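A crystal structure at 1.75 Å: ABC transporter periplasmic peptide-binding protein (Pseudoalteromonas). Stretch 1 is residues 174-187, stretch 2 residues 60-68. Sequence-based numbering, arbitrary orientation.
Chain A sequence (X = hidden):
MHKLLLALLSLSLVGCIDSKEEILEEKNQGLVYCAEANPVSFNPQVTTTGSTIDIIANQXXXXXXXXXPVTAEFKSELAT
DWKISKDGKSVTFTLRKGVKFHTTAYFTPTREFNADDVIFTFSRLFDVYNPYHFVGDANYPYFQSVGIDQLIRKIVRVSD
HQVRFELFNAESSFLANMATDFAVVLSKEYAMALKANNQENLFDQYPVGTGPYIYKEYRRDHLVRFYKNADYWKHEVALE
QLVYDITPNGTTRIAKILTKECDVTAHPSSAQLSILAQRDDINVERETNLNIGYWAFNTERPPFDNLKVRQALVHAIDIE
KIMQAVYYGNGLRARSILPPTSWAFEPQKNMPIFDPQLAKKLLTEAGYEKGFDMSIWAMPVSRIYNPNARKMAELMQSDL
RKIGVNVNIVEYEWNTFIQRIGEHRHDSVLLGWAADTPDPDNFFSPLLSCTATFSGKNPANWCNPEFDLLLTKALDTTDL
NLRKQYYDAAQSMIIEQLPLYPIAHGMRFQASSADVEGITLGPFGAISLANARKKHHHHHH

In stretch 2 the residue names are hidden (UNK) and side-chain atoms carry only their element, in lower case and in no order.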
ATOM      1  N   PHE A 174      -2.839 -15.082  -7.339  1.00 18.49           N
ATOM      2  CA  PHE A 174      -1.938 -14.608  -8.385  1.00 19.28           C
ATOM      3  C   PHE A 174      -2.489 -13.449  -9.238  1.00 19.68           C
ATOM      4  O   PHE A 174      -1.876 -12.385  -9.328  1.00 17.71           O
ATOM      5  CB  PHE A 174      -1.490 -15.768  -9.268  1.00 20.33           C
ATOM      6  CG  PHE A 174      -0.620 -15.347 -10.394  1.00 20.01           C
ATOM      7  CD1 PHE A 174       0.715 -15.080 -10.176  1.00 21.59           C
ATOM      8  CD2 PHE A 174      -1.146 -15.183 -11.670  1.00 21.82           C
ATOM      9  CE1 PHE A 174       1.523 -14.670 -11.220  1.00 24.98           C
ATOM     10  CE2 PHE A 174      -0.352 -14.773 -12.707  1.00 20.91           C
ATOM     11  CZ  PHE A 174       0.985 -14.516 -12.487  1.00 21.38           C
ATOM     12  N   LEU A 175      -3.642 -13.644  -9.866  1.00 20.76           N
ATOM     13  CA  LEU A 175      -4.240 -12.551 -10.632  1.00 22.38           C
ATOM     14  C   LEU A 175      -4.452 -11.298  -9.772  1.00 20.08           C
ATOM     15  O   LEU A 175      -4.250 -10.183 -10.245  1.00 19.62           O
ATOM     16  CB  LEU A 175      -5.563 -12.972 -11.280  1.00 21.16           C
ATOM     17  CG  LEU A 175      -5.458 -13.770 -12.579  1.00 20.24           C
ATOM     18  CD1 LEU A 175      -6.815 -13.882 -13.210  1.00 19.39           C
ATOM     19  CD2 LEU A 175      -4.502 -13.090 -13.527  1.00 23.44           C
ATOM     20  N   ALA A 176      -4.865 -11.476  -8.518  1.00 22.42           N
ATOM     21  CA  ALA A 176      -5.072 -10.323  -7.632  1.00 21.45           C
ATOM     22  C   ALA A 176      -3.780  -9.530  -7.552  1.00 16.99           C
ATOM     23  O   ALA A 176      -3.781  -8.307  -7.671  1.00 18.85           O
ATOM     24  CB  ALA A 176      -5.527 -10.765  -6.245  1.00 17.58           C
ATOM     25  N   ASN A 177      -2.675 -10.237  -7.378  1.00 18.61           N
ATOM     26  CA  ASN A 177      -1.368  -9.592  -7.331  1.00 18.54           C
ATOM     27  C   ASN A 177      -0.981  -8.935  -8.653  1.00 17.31           C
ATOM     28  O   ASN A 177      -0.310  -7.909  -8.660  1.00 17.94           O
ATOM     29  CB  ASN A 177      -0.291 -10.574  -6.878  1.00 14.73           C
ATOM     30  CG  ASN A 177      -0.446 -10.974  -5.438  1.00 15.06           C
ATOM     31  OD1 ASN A 177      -0.787 -10.162  -4.588  1.00 17.95           O
ATOM     32  ND2 ASN A 177      -0.200 -12.235  -5.154  1.00 16.96           N
ATOM     33  N   MET A 178      -1.412  -9.514  -9.770  1.00 18.08           N
ATOM     34  CA  MET A 178      -1.167  -8.907 -11.080  1.00 17.14           C
ATOM     35  C   MET A 178      -2.071  -7.697 -11.357  1.00 17.38           C
ATOM     36  O   MET A 178      -1.859  -6.958 -12.324  1.00 17.33           O
ATOM     37  CB  MET A 178      -1.299  -9.941 -12.211  1.00 20.26           C
ATOM     38  CG  MET A 178      -0.304 -11.089 -12.136  1.00 21.37           C
ATOM     39  SD  MET A 178       1.397 -10.526 -12.283  1.00 21.98           S
ATOM     40  CE  MET A 178       1.368  -9.869 -13.950  1.00 20.73           C
ATOM     41  N   ALA A 179      -3.070  -7.495 -10.506  1.00 17.79           N
ATOM     42  CA  ALA A 179      -3.961  -6.355 -10.662  1.00 16.64           C
ATOM     43  C   ALA A 179      -3.646  -5.253  -9.657  1.00 18.80           C
ATOM     44  O   ALA A 179      -4.412  -4.309  -9.515  1.00 18.24           O
ATOM     45  CB  ALA A 179      -5.412  -6.788 -10.536  1.00 17.68           C
ATOM     46  N   THR A 180      -2.528  -5.371  -8.949  1.00 19.13           N
ATOM     47  CA  THR A 180      -2.160  -4.336  -7.985  1.00 17.62           C
ATOM     48  C   THR A 180      -1.506  -3.168  -8.705  1.00 17.53           C
ATOM     49  O   THR A 180      -1.071  -3.302  -9.852  1.00 16.48           O
ATOM     50  CB  THR A 180      -1.224  -4.862  -6.874  1.00 15.79           C
ATOM     51  OG1 THR A 180       0.008  -5.310  -7.454  1.00 19.17           O
ATOM     52  CG2 THR A 180      -1.880  -6.005  -6.116  1.00 14.98           C
ATOM     53  N   ASP A 181      -1.456  -2.024  -8.029  1.00 17.32           N
ATOM     54  CA  ASP A 181      -0.820  -0.827  -8.567  1.00 17.86           C
ATOM     55  C   ASP A 181       0.679  -0.995  -8.816  1.00 17.48           C
ATOM     56  O   ASP A 181       1.304  -0.157  -9.470  1.00 16.15           O
ATOM     57  CB  ASP A 181      -1.025   0.347  -7.609  1.00 18.63           C
ATOM     58  CG  ASP A 181      -2.482   0.708  -7.424  1.00 21.46           C
ATOM     59  OD1 ASP A 181      -3.167   0.975  -8.432  1.00 24.98           O
ATOM     60  OD2 ASP A 181      -2.939   0.714  -6.265  1.00 23.49           O
ATOM     61  N   PHE A 182       1.260  -2.057  -8.271  1.00 17.11           N
ATOM     62  CA  PHE A 182       2.688  -2.318  -8.435  1.00 15.49           C
ATOM     63  C   PHE A 182       2.961  -3.038  -9.758  1.00 18.72           C
ATOM     64  O   PHE A 182       4.096  -3.038 -10.253  1.00 18.47           O
ATOM     65  CB  PHE A 182       3.209  -3.150  -7.259  1.00 17.91           C
ATOM     66  CG  PHE A 182       2.701  -2.680  -5.921  1.00 17.92           C
ATOM     67  CD1 PHE A 182       3.122  -1.468  -5.394  1.00 17.55           C
ATOM     68  CD2 PHE A 182       1.789  -3.437  -5.200  1.00 16.27           C
ATOM     69  CE1 PHE A 182       2.645  -1.032  -4.184  1.00 14.57           C
ATOM     70  CE2 PHE A 182       1.317  -2.998  -3.979  1.00 15.79           C
ATOM     71  CZ  PHE A 182       1.745  -1.805  -3.476  1.00 14.19           C
ATOM     72  N   ALA A 183       1.913  -3.633 -10.329  1.00 17.05           N
ATOM     73  CA  ALA A 183       2.052  -4.508 -11.490  1.00 15.52           C
ATOM     74  C   ALA A 183       1.898  -3.782 -12.825  1.00 17.56           C
ATOM     75  O   ALA A 183       1.294  -4.310 -13.765  1.00 18.27           O
ATOM     76  CB  ALA A 183       1.046  -5.641 -11.391  1.00 16.94           C
ATOM     77  N   VAL A 184       2.444  -2.576 -12.924  1.00 16.27           N
ATOM     78  CA  VAL A 184       2.258  -1.800 -14.149  1.00 16.05           C
ATOM     79  C   VAL A 184       3.136  -2.347 -15.242  1.00 15.86           C
ATOM     80  O   VAL A 184       4.093  -3.071 -14.971  1.00 17.27           O
ATOM     81  CB  VAL A 184       2.594  -0.327 -13.961  1.00 15.00           C
ATOM     82  CG1 VAL A 184       1.739   0.276 -12.848  1.00 16.70           C
ATOM     83  CG2 VAL A 184       4.073  -0.146 -13.681  1.00 15.24           C
ATOM     84  N   VAL A 185       2.810  -1.989 -16.476  1.00 15.58           N
ATOM     85  CA  VAL A 185       3.608  -2.375 -17.638  1.00 17.68           C
ATOM     86  C   VAL A 185       4.630  -1.308 -18.044  1.00 17.66           C
ATOM     87  O   VAL A 185       4.273  -0.143 -18.256  1.00 18.63           O
ATOM     88  CB  VAL A 185       2.706  -2.667 -18.846  1.00 16.64           C
ATOM     89  CG1 VAL A 185       3.552  -2.967 -20.071  1.00 18.36           C
ATOM     90  CG2 VAL A 185       1.784  -3.826 -18.529  1.00 18.67           C
ATOM     91  N   LEU A 186       5.892  -1.716 -18.167  1.00 17.01           N
ATOM     92  CA  LEU A 186       6.975  -0.801 -18.519  1.00 17.77           C
ATOM     93  C   LEU A 186       7.400  -0.931 -19.980  1.00 17.29           C
ATOM     94  O   LEU A 186       6.988  -1.858 -20.669  1.00 18.28           O
ATOM     95  CB  LEU A 186       8.191  -1.041 -17.617  1.00 20.18           C
ATOM     96  CG  LEU A 186       7.924  -1.001 -16.114  1.00 20.14           C
ATOM     97  CD1 LEU A 186       9.201  -1.300 -15.337  1.00 21.08           C
ATOM     98  CD2 LEU A 186       7.395   0.351 -15.759  1.00 18.71           C
ATOM     99  N   SER A 187       8.232   0.005 -20.432  1.00 17.71           N
ATOM    100  CA  SER A 187       8.742   0.018 -21.806  1.00 19.45           C
ATOM    101  C   SER A 187      10.073  -0.708 -21.978  1.00 20.00           C
ATOM    102  O   SER A 187      11.102  -0.265 -21.458  1.00 20.19           O
ATOM    103  CB  SER A 187       8.933   1.451 -22.299  1.00 18.41           C
ATOM    104  OG  SER A 187       9.638   1.444 -23.532  1.00 18.77           O
ATOM    105  N   UNK A  60       0.612   7.514 -14.838  1.00 16.98           N
ATOM    106  CA  UNK A  60       1.596   7.311 -15.894  1.00 16.57           C
ATOM    107  C   UNK A  60       1.483   5.968 -16.570  1.00 17.69           C
ATOM    108  O   UNK A  60       2.029   5.780 -17.651  1.00 18.10           O
ATOM    109  c   UNK A  60       4.716   8.667 -14.056  1.00 18.92           C
ATOM    110  c   UNK A  60       3.416   8.810 -14.799  1.00 18.37           C
ATOM    111  c   UNK A  60       3.557   9.796 -15.941  1.00 17.90           C
ATOM    112  c   UNK A  60       3.009   7.451 -15.338  1.00 16.87           C
ATOM    113  N   UNK A  61       0.802   5.024 -15.926  1.00 15.92           N
ATOM    114  CA  UNK A  61       0.854   3.624 -16.352  1.00 18.03           C
ATOM    115  C   UNK A  61      -0.510   2.946 -16.502  1.00 17.97           C
ATOM    116  O   UNK A  61      -1.528   3.489 -16.091  1.00 17.76           O
ATOM    117  c   UNK A  61       5.390   3.297 -16.002  1.00 19.25           C
ATOM    118  c   UNK A  61       5.786   3.973 -14.862  1.00 16.93           C
ATOM    119  o   UNK A  61       7.099   4.354 -14.708  1.00 18.09           O
ATOM    120  c   UNK A  61       4.051   2.921 -16.157  1.00 17.16           C
ATOM    121  c   UNK A  61       4.864   4.283 -13.876  1.00 18.38           C
ATOM    122  c   UNK A  61       3.529   3.903 -14.038  1.00 19.06           C
ATOM    123  c   UNK A  61       1.669   2.804 -15.346  1.00 17.34           C
ATOM    124  c   UNK A  61       3.105   3.224 -15.184  1.00 18.20           C
ATOM    125  N   UNK A  62      -0.507   1.750 -17.090  1.00 13.99           N
ATOM    126  CA  UNK A  62      -1.643   0.838 -17.021  1.00 19.37           C
ATOM    127  C   UNK A  62      -1.145  -0.537 -16.615  1.00 18.26           C
ATOM    128  O   UNK A  62       0.011  -0.869 -16.844  1.00 17.25           O
ATOM    129  c   UNK A  62      -2.880   2.013 -18.907  1.00 18.09           C
ATOM    130  o   UNK A  62      -2.270   2.563 -19.848  1.00 20.10           O
ATOM    131  o   UNK A  62      -3.929   2.473 -18.417  1.00 18.95           O
ATOM    132  c   UNK A  62      -2.346   0.698 -18.373  1.00 17.73           C
ATOM    133  N   UNK A  63      -2.034  -1.334 -16.031  1.00 20.18           N
ATOM    134  CA  UNK A  63      -1.752  -2.723 -15.703  1.00 18.58           C
ATOM    135  C   UNK A  63      -2.339  -3.600 -16.786  1.00 17.56           C
ATOM    136  O   UNK A  63      -2.994  -3.113 -17.706  1.00 19.45           O
ATOM    137  n   UNK A  63      -6.085  -0.443 -12.087  1.00 24.00           N
ATOM    138  n   UNK A  63      -4.038  -1.441 -12.408  1.00 18.68           N
ATOM    139  c   UNK A  63      -5.106  -1.226 -11.648  1.00 19.48           C
ATOM    140  n   UNK A  63      -5.197  -1.791 -10.450  1.00 21.03           N
ATOM    141  c   UNK A  63      -1.860  -2.323 -13.167  1.00 18.42           C
ATOM    142  c   UNK A  63      -2.389  -3.101 -14.367  1.00 17.50           C
ATOM    143  c   UNK A  63      -2.904  -2.280 -12.037  1.00 17.51           C
ATOM    144  N   UNK A  64      -2.099  -4.898 -16.672  1.00 18.21           N
ATOM    145  CA  UNK A  64      -2.743  -5.877 -17.526  1.00 19.84           C
ATOM    146  C   UNK A  64      -4.240  -5.932 -17.236  1.00 17.99           C
ATOM    147  O   UNK A  64      -5.070  -5.973 -18.140  1.00 20.03           O
ATOM    148  c   UNK A  64      -2.125  -7.256 -17.273  1.00 18.59           C
ATOM    149  c   UNK A  64      -0.673  -7.378 -17.728  1.00 19.14           C
ATOM    150  c   UNK A  64      -0.599  -7.179 -19.229  1.00 18.19           C
ATOM    151  c   UNK A  64      -0.099  -8.726 -17.321  1.00 20.73           C
ATOM    152  N   UNK A  65      -4.569  -5.949 -15.952  1.00 18.83           N
ATOM    153  CA  UNK A  65      -5.939  -6.059 -15.492  1.00 17.21           C
ATOM    154  C   UNK A  65      -6.119  -5.231 -14.235  1.00 19.80           C
ATOM    155  O   UNK A  65      -5.140  -4.814 -13.590  1.00 18.08           O
ATOM    156  c   UNK A  65      -5.242  -8.090 -14.211  1.00 16.74           C
ATOM    157  c   UNK A  65      -6.441  -8.323 -16.373  1.00 19.60           C
ATOM    158  c   UNK A  65      -6.303  -7.493 -15.133  1.00 14.60           C
ATOM    159  c   UNK A  65      -5.659  -9.376 -13.562  1.00 18.21           C
ATOM    160  N   UNK A  66      -7.379  -4.995 -13.893  1.00 17.64           N
ATOM    161  CA  UNK A  66      -7.718  -4.352 -12.635  1.00 18.83           C
ATOM    162  C   UNK A  66      -8.816  -5.150 -11.936  1.00 18.50           C
ATOM    163  O   UNK A  66      -9.253  -6.183 -12.431  1.00 17.42           O
ATOM    164  c   UNK A  66      -8.155  -2.895 -12.861  1.00 19.62           C
ATOM    165  o   UNK A  66      -9.296  -2.807 -13.708  1.00 20.04           O
ATOM    166  N   UNK A  67      -9.249  -4.674 -10.776  1.00 18.89           N
ATOM    167  CA  UNK A  67     -10.328  -5.315 -10.046  1.00 16.94           C
ATOM    168  C   UNK A  67     -11.483  -4.334  -9.887  1.00 20.13           C
ATOM    169  O   UNK A  67     -11.314  -3.234  -9.358  1.00 21.60           O
ATOM    170  c   UNK A  67      -8.728  -6.796  -8.843  1.00 21.67           C
ATOM    171  c   UNK A  67     -11.011  -6.350  -7.873  1.00 19.07           C
ATOM    172  c   UNK A  67      -9.853  -5.775  -8.674  1.00 18.09           C
ATOM    173  c   UNK A  67      -8.001  -7.158  -7.565  1.00 17.73           C
ATOM    174  N   UNK A  68     -12.665  -4.715 -10.354  1.00 19.24           N
ATOM    175  CA  UNK A  68     -13.801  -3.827 -10.214  1.00 20.92           C
ATOM    176  C   UNK A  68     -14.063  -3.593  -8.728  1.00 19.36           C
ATOM    177  O   UNK A  68     -14.085  -4.545  -7.954  1.00 20.90           O
ATOM    178  o   UNK A  68     -16.264  -2.827 -12.124  1.00 27.75           O
ATOM    179  c   UNK A  68     -15.022  -4.426 -10.894  1.00 21.70           C
ATOM    180  o   UNK A  68     -16.865  -3.212 -10.070  1.00 22.41           O
ATOM    181  c   UNK A  68     -16.133  -3.424 -11.043  1.00 22.41           C
TER
HETATM  182  O   HOH W   1       2.049   1.551 -18.600  1.00 18.63           O
HETATM  183  O   HOH W   2      -6.310  -0.218  -7.773  1.00 25.26           O
HETATM  184  O   HOH W   3      -0.456  -6.163 -14.599  1.00 16.57           O

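Position 60 carries four side-chain carbons, forked at the second, and no heteroatom; they lie out of reach of stretch 1. The pattern is leucine. Leu60 ends a helix, and its apolar chain is buried elsewhere in the structure.

At position 61 one carbon leads to a six-carbon ring bearing a single oxygen. Val184 CG2 sits over one face, 4.0 Å from the ring centroid, and a ring carbon lies 3.6 Å from Leu186 CD2. This can only be tyrosine. Tyr61 is the first residue to leave the helical conformation, and its CA-to-CB bond points toward stretch 1. Its broad aromatic surface suits these aliphatic neighbors, Val184 making a CH-pi contact, and the hydroxyl is hydrogen-bonded elsewhere in the structure.

Position 62 has two carbons, the second carrying two oxygens, and this side chain touches nothing on stretch 1: aspartate. The CA-to-CB bond of Asp62 points away, and both carboxylate oxygens are hydrogen-bonded elsewhere, so the charge is satisfied off this contact. Its backbone serves instead. Val185 N donates to Asp62 O at 3.0 Å, and water 1 accepts from Asp62 N (3.0 Å) while donating to Val185 O (2.8 Å).

Position 63 shows three carbons, a nitrogen, then a carbon bearing two more nitrogens; one terminal nitrogen lies 2.8 Å from Ala179 O and 4.0 Å from Asp181 OD1. This guanidinium identifies arginine. The chain starts sideways, but its end comes nearer, and Arg63 NH1 donates to Ala179 O, which lies near the guanidinium plane. Asp181 OD1 stands over one face; this long salt bridge rests on charge alone, since no N-H points at the oxygen. A long chain with a charged, donor-rich end suits a site offering both a carbonyl and a carboxylate.

At position 64 four carbons fork at the second; one tip packs 3.8 Å from Met178 CE, the other 4.2 Å from Val185 CG2. This is another leucine, and the two arms of Leu64 meet two apolar neighbors.

Position 65 again has four carbons, but forks at the first. The longer, two-carbon arm ends 3.9 Å from Leu175 CD2, and its inner carbon lies 3.9 Å from Ala179 CB: isoleucine. That arm lets Ile65 touch both residues. Ile65 O has no conventional partner, only a CA-H...O contact with Ala179 CA at 3.5 Å.

Position 66 has one carbon and one oxygen, and only its backbone comes near Ala179: serine. The CA-to-CB bond of Ser66 points away, and its hydroxyl is hydrogen-bonded elsewhere.

Position 67 repeats the pattern of Ile65, its longer arm 3.7 Å (inner carbon) from Ala179 CB: isoleucine. The CA-to-CB bond of Ile67 points toward stretch 1, packing an apolar chain on a small methyl.

Position 68, two carbons with two oxygens on the second, is out of reach: aspartate. Asp68 is partly exposed, where a carboxylate is at ease.

The contact combines apolar packing with a few directed polar links. Small Ala179 lies against Ile65 and Ile67, while Arg63 holds its carbonyl. Water 3 ties the backbones together, accepting from Leu64 N (2.9 Å) and donating to Met178 O (2.8 Å) and Ala183 O (2.7 Å).

Stretch 2, residues 60-68: LYDRLISID
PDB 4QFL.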